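Cytokinesis protein 2 (Saccharomyces cerevisiae, PDB 4WPE) forms rings that coincide with the septins and later with the medial actin ring, mediating the cytoskeletal rearrangements required for cytokinesis. Local coordinates at residues 132-143 with 197-208. Residues are numbered along the deposited sequence; the frame is centred on the assembly and turned at random.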
loop_
_atom_site.group_PDB
_atom_site.type_symbol
_atom_site.label_atom_id
_atom_site.label_comp_id
_atom_site.label_asym_id
_atom_site.label_seq_id
_atom_site.Cartn_x
_atom_site.Cartn_y
_atom_site.Cartn_z
ATOM N N LEU A 132 -24.027 -33.118 -32.968
ATOM C CA LEU A 132 -23.621 -34.483 -33.306
ATOM C C LEU A 132 -24.404 -35.557 -32.536
ATOM O O LEU A 132 -24.918 -36.483 -33.140
ATOM C CB LEU A 132 -22.109 -34.670 -33.091
ATOM C CG LEU A 132 -21.156 -34.002 -34.092
ATOM C CD1 LEU A 132 -19.714 -34.399 -33.818
ATOM C CD2 LEU A 132 -21.533 -34.343 -35.518
ATOM N N ARG A 133 -24.511 -35.434 -31.219
ATOM C CA ARG A 133 -25.201 -36.456 -30.434
ATOM C C ARG A 133 -26.727 -36.402 -30.623
ATOM O O ARG A 133 -27.427 -37.378 -30.290
ATOM C CB ARG A 133 -24.869 -36.353 -28.942
ATOM C CG ARG A 133 -24.319 -35.022 -28.465
ATOM C CD ARG A 133 -24.196 -34.971 -26.931
ATOM N NE ARG A 133 -25.446 -35.296 -26.240
ATOM C CZ ARG A 133 -25.565 -35.439 -24.923
ATOM N NH1 ARG A 133 -24.503 -35.301 -24.142
ATOM N NH2 ARG A 133 -26.744 -35.726 -24.386
HETATM N N MSE A 134 -27.246 -35.298 -31.162
HETATM C CA MSE A 134 -28.643 -35.265 -31.560
HETATM C C MSE A 134 -28.845 -36.136 -32.796
HETATM O O MSE A 134 -29.910 -36.733 -32.978
HETATM C CB MSE A 134 -29.082 -33.835 -31.821
HETATM C CG MSE A 134 -29.429 -33.046 -30.566
HETATM SE SE MSE A 134 -30.695 -33.982 -29.414
HETATM C CE MSE A 134 -29.459 -34.580 -28.032
ATOM N N ASP A 135 -27.813 -36.212 -33.635
ATOM C CA ASP A 135 -27.880 -37.030 -34.840
ATOM C C ASP A 135 -28.024 -38.508 -34.481
ATOM O O ASP A 135 -28.665 -39.262 -35.206
ATOM C CB ASP A 135 -26.644 -36.808 -35.712
ATOM C CG ASP A 135 -26.770 -37.451 -37.082
ATOM O OD1 ASP A 135 -27.366 -36.820 -37.982
ATOM O OD2 ASP A 135 -26.278 -38.587 -37.261
ATOM N N LYS A 136 -27.433 -38.918 -33.362
ATOM C CA LYS A 136 -27.598 -40.285 -32.877
ATOM C C LYS A 136 -28.996 -40.479 -32.310
ATOM O O LYS A 136 -29.601 -41.539 -32.468
ATOM C CB LYS A 136 -26.563 -40.627 -31.806
ATOM C CG LYS A 136 -25.123 -40.627 -32.278
ATOM C CD LYS A 136 -24.255 -41.503 -31.383
ATOM C CE LYS A 136 -24.395 -41.124 -29.917
ATOM N NZ LYS A 136 -23.657 -42.068 -29.030
ATOM N N PHE A 137 -29.500 -39.446 -31.644
ATOM C CA PHE A 137 -30.816 -39.497 -31.018
ATOM C C PHE A 137 -31.925 -39.607 -32.060
ATOM O O PHE A 137 -32.737 -40.534 -32.018
ATOM C CB PHE A 137 -31.035 -38.261 -30.146
ATOM C CG PHE A 137 -32.271 -38.329 -29.296
ATOM C CD1 PHE A 137 -32.270 -39.041 -28.106
ATOM C CD2 PHE A 137 -33.431 -37.676 -29.681
ATOM C CE1 PHE A 137 -33.407 -39.106 -27.319
ATOM C CE2 PHE A 137 -34.571 -37.736 -28.898
ATOM C CZ PHE A 137 -34.558 -38.451 -27.716
ATOM N N ASN A 138 -31.951 -38.655 -32.990
ATOM C CA ASN A 138 -32.965 -38.617 -34.038
ATOM C C ASN A 138 -32.979 -39.891 -34.875
ATOM O O ASN A 138 -34.043 -40.404 -35.227
ATOM C CB ASN A 138 -32.747 -37.406 -34.949
ATOM C CG ASN A 138 -32.835 -36.093 -34.199
ATOM O OD1 ASN A 138 -31.966 -35.228 -34.332
ATOM N ND2 ASN A 138 -33.884 -35.938 -33.399
ATOM N N LYS A 139 -31.793 -40.400 -35.185
ATOM C CA LYS A 139 -31.674 -41.610 -35.981
ATOM C C LYS A 139 -32.115 -42.839 -35.192
ATOM O O LYS A 139 -32.698 -43.766 -35.756
ATOM C CB LYS A 139 -30.240 -41.777 -36.483
ATOM C CG LYS A 139 -30.032 -41.194 -37.867
ATOM C CD LYS A 139 -28.600 -40.756 -38.086
ATOM C CE LYS A 139 -28.465 -39.994 -39.394
ATOM N NZ LYS A 139 -27.085 -39.468 -39.588
ATOM N N LYS A 140 -31.842 -42.845 -33.892
ATOM C CA LYS A 140 -32.276 -43.945 -33.042
ATOM C C LYS A 140 -33.792 -43.933 -32.889
ATOM O O LYS A 140 -34.438 -44.980 -32.932
ATOM C CB LYS A 140 -31.610 -43.874 -31.669
ATOM C CG LYS A 140 -31.971 -45.034 -30.757
ATOM C CD LYS A 140 -31.298 -44.908 -29.403
ATOM C CE LYS A 140 -31.649 -46.084 -28.507
ATOM N NZ LYS A 140 -30.862 -46.075 -27.243
ATOM N N LYS A 141 -34.355 -42.742 -32.714
ATOM C CA LYS A 141 -35.802 -42.592 -32.608
ATOM C C LYS A 141 -36.466 -43.007 -33.912
ATOM O O LYS A 141 -37.534 -43.616 -33.910
ATOM C CB LYS A 141 -36.176 -41.151 -32.256
ATOM N N GLY A 142 -35.816 -42.682 -35.025
ATOM C CA GLY A 142 -36.319 -43.031 -36.342
ATOM C C GLY A 142 -36.426 -44.528 -36.562
ATOM O O GLY A 142 -37.362 -45.000 -37.201
ATOM N N CYS A 143 -35.459 -45.273 -36.032
ATOM C CA CYS A 143 -35.452 -46.728 -36.139
ATOM C C CYS A 143 -36.619 -47.337 -35.378
ATOM O O CYS A 143 -37.354 -48.173 -35.906
ATOM C CB CYS A 143 -34.139 -47.301 -35.603
ATOM S SG CYS A 143 -32.751 -47.183 -36.739
ATOM N N LEU A 197 -32.059 -47.437 -42.491
ATOM C CA LEU A 197 -32.025 -46.494 -41.383
ATOM C C LEU A 197 -31.261 -47.084 -40.205
ATOM O O LEU A 197 -30.682 -46.350 -39.401
ATOM C CB LEU A 197 -33.442 -46.100 -40.964
ATOM C CG LEU A 197 -33.552 -44.917 -39.999
ATOM C CD1 LEU A 197 -32.506 -43.844 -40.303
ATOM C CD2 LEU A 197 -34.951 -44.328 -40.053
ATOM N N LYS A 198 -31.254 -48.410 -40.104
ATOM C CA LYS A 198 -30.431 -49.073 -39.103
ATOM C C LYS A 198 -28.967 -48.808 -39.412
ATOM O O LYS A 198 -28.204 -48.437 -38.526
ATOM C CB LYS A 198 -30.696 -50.576 -39.057
ATOM C CG LYS A 198 -31.770 -50.999 -38.060
ATOM C CD LYS A 198 -31.834 -52.517 -37.953
ATOM C CE LYS A 198 -32.825 -52.971 -36.894
ATOM N NZ LYS A 198 -32.799 -54.453 -36.724
ATOM N N GLN A 199 -28.580 -48.970 -40.673
ATOM C CA GLN A 199 -27.177 -48.803 -41.039
ATOM C C GLN A 199 -26.739 -47.338 -40.957
ATOM O O GLN A 199 -25.581 -47.048 -40.660
ATOM C CB GLN A 199 -26.918 -49.380 -42.435
ATOM C CG GLN A 199 -25.768 -50.384 -42.461
ATOM C CD GLN A 199 -26.134 -51.716 -41.828
ATOM O OE1 GLN A 199 -27.240 -52.218 -42.015
ATOM N NE2 GLN A 199 -25.207 -52.289 -41.064
ATOM N N GLU A 200 -27.668 -46.418 -41.203
ATOM C CA GLU A 200 -27.386 -44.993 -41.040
ATOM C C GLU A 200 -27.059 -44.674 -39.588
ATOM O O GLU A 200 -26.218 -43.826 -39.295
ATOM C CB GLU A 200 -28.572 -44.144 -41.500
ATOM C CG GLU A 200 -28.666 -43.969 -43.000
ATOM C CD GLU A 200 -29.766 -43.007 -43.397
ATOM O OE1 GLU A 200 -30.346 -42.360 -42.498
ATOM O OE2 GLU A 200 -30.056 -42.903 -44.608
ATOM N N TYR A 201 -27.739 -45.371 -38.686
ATOM C CA TYR A 201 -27.565 -45.187 -37.253
ATOM C C TYR A 201 -26.223 -45.732 -36.768
ATOM O O TYR A 201 -25.526 -45.076 -35.996
ATOM C CB TYR A 201 -28.721 -45.855 -36.508
ATOM C CG TYR A 201 -28.587 -45.859 -35.008
ATOM C CD1 TYR A 201 -28.591 -44.673 -34.287
ATOM C CD2 TYR A 201 -28.481 -47.053 -34.310
ATOM C CE1 TYR A 201 -28.475 -44.676 -32.917
ATOM C CE2 TYR A 201 -28.369 -47.066 -32.939
ATOM C CZ TYR A 201 -28.368 -45.876 -32.247
ATOM O OH TYR A 201 -28.255 -45.892 -30.876
ATOM N N LYS A 202 -25.860 -46.927 -37.226
ATOM C CA LYS A 202 -24.569 -47.517 -36.877
ATOM C C LYS A 202 -23.418 -46.701 -37.458
ATOM O O LYS A 202 -22.341 -46.636 -36.870
ATOM C CB LYS A 202 -24.492 -48.971 -37.357
ATOM C CG LYS A 202 -25.815 -49.706 -37.244
ATOM C CD LYS A 202 -25.677 -51.221 -37.286
ATOM C CE LYS A 202 -26.967 -51.886 -36.812
ATOM N NZ LYS A 202 -27.174 -53.241 -37.394
ATOM N N ALA A 203 -23.647 -46.077 -38.610
ATOM C CA ALA A 203 -22.662 -45.173 -39.192
ATOM C C ALA A 203 -22.511 -43.934 -38.316
ATOM O O ALA A 203 -21.401 -43.471 -38.057
ATOM C CB ALA A 203 -23.061 -44.780 -40.601
ATOM N N SER A 204 -23.643 -43.408 -37.860
ATOM C CA SER A 204 -23.658 -42.227 -37.007
ATOM C C SER A 204 -23.029 -42.519 -35.649
ATOM O O SER A 204 -22.423 -41.640 -35.035
ATOM C CB SER A 204 -25.089 -41.718 -36.827
ATOM O OG SER A 204 -25.104 -40.472 -36.155
ATOM N N GLN A 205 -23.181 -43.755 -35.183
ATOM C CA GLN A 205 -22.534 -44.187 -33.950
ATOM C C GLN A 205 -21.023 -44.210 -34.141
ATOM O O GLN A 205 -20.265 -43.842 -33.243
ATOM C CB GLN A 205 -23.036 -45.569 -33.522
ATOM C CG GLN A 205 -24.411 -45.576 -32.860
ATOM C CD GLN A 205 -24.896 -46.985 -32.527
ATOM O OE1 GLN A 205 -24.677 -47.925 -33.291
ATOM N NE2 GLN A 205 -25.556 -47.131 -31.383
ATOM N N LYS A 206 -20.594 -44.643 -35.322
ATOM C CA LYS A 206 -19.174 -44.761 -35.628
ATOM C C LYS A 206 -18.536 -43.391 -35.825
ATOM O O LYS A 206 -17.374 -43.183 -35.477
ATOM C CB LYS A 206 -18.967 -45.626 -36.876
ATOM N N PHE A 207 -19.306 -42.461 -36.381
ATOM C CA PHE A 207 -18.824 -41.108 -36.622
ATOM C C PHE A 207 -18.646 -40.347 -35.314
ATOM O O PHE A 207 -17.714 -39.552 -35.172
ATOM C CB PHE A 207 -19.781 -40.351 -37.541
ATOM C CG PHE A 207 -19.292 -38.982 -37.932
ATOM C CD1 PHE A 207 -18.186 -38.836 -38.757
ATOM C CD2 PHE A 207 -19.941 -37.843 -37.483
ATOM C CE1 PHE A 207 -17.733 -37.578 -39.120
ATOM C CE2 PHE A 207 -19.494 -36.583 -37.844
ATOM C CZ PHE A 207 -18.389 -36.451 -38.664
ATOM N N TRP A 208 -19.543 -40.590 -34.363
ATOM C CA TRP A 208 -19.459 -39.945 -33.056
ATOM C C TRP A 208 -18.200 -40.371 -32.319
ATOM O O TRP A 208 -17.504 -39.543 -31.730
ATOM C CB TRP A 208 -20.686 -40.266 -32.207
ATOM C CG TRP A 208 -20.473 -39.980 -30.752
ATOM C CD1 TRP A 208 -20.251 -40.892 -29.764
ATOM C CD2 TRP A 208 -20.454 -38.695 -30.124
ATOM N NE1 TRP A 208 -20.099 -40.257 -28.558
ATOM C CE2 TRP A 208 -20.217 -38.905 -28.751
ATOM C CE3 TRP A 208 -20.613 -37.385 -30.586
ATOM C CZ2 TRP A 208 -20.138 -37.858 -27.837
ATOM C CZ3 TRP A 208 -20.533 -36.345 -29.676
ATOM C CH2 TRP A 208 -20.299 -36.588 -28.317
HETATM O O HOH W 1 -21.548 -44.261 -30.244
HETATM O O HOH W 2 -25.260 -41.658 -40.428
#
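Tyr201 and Lys139 interlock in an antiparallel helix-helix contact, where helix 76-162 packs on helix 170-259 in the arm of the F-BAR domain. The axes of the two short segments come within 9.2 Å, their N-to-C directions 157° apart. Each of the two residues is a knob in a hole of the other helix: Lys139 sits among Leu197, Glu200, Tyr201 and Ser204, and Tyr201 among Lys136, Lys139, Lys140 and Cys143. Tyr201, its CG trans to the backbone N (chi1 174°), lays its ring alongside Lys140 and turns an edge to the Lys136 carbonyl, CE1 to O 3.4 Å. Such knobs-into-holes packing within one subunit of the elongated F-BAR dimer is consistent with the coiled coil predicted for part of these helices, yet much of the interface is polar. Asp135 OD2 receives Lys139 NZ of its own helix through its syn lone pair, a 2.6 Å salt bridge, and the Ser204 hydroxyl from the other, the OG to OD2 distance of 2.5 Å being very short and of doubtful precision. A water links Lys139 NZ to the Glu200 carbonyl. Toward the end near helix 21-35, Lys136 bends at chi3 (-53°) and brings CE over a face of the Trp208 indole, an off-centre cation-pi contact with NZ 4.1 Å from the centroid of the five-membered ring. With an alanine at Lys136, the indole is likely to lose its cation and the cover over that face. Leu132 CB meets the indole at the edge of its six-membered ring, 4.0 Å from Trp208 CE3, while the Trp212 ring meets it with its plane nearly parallel.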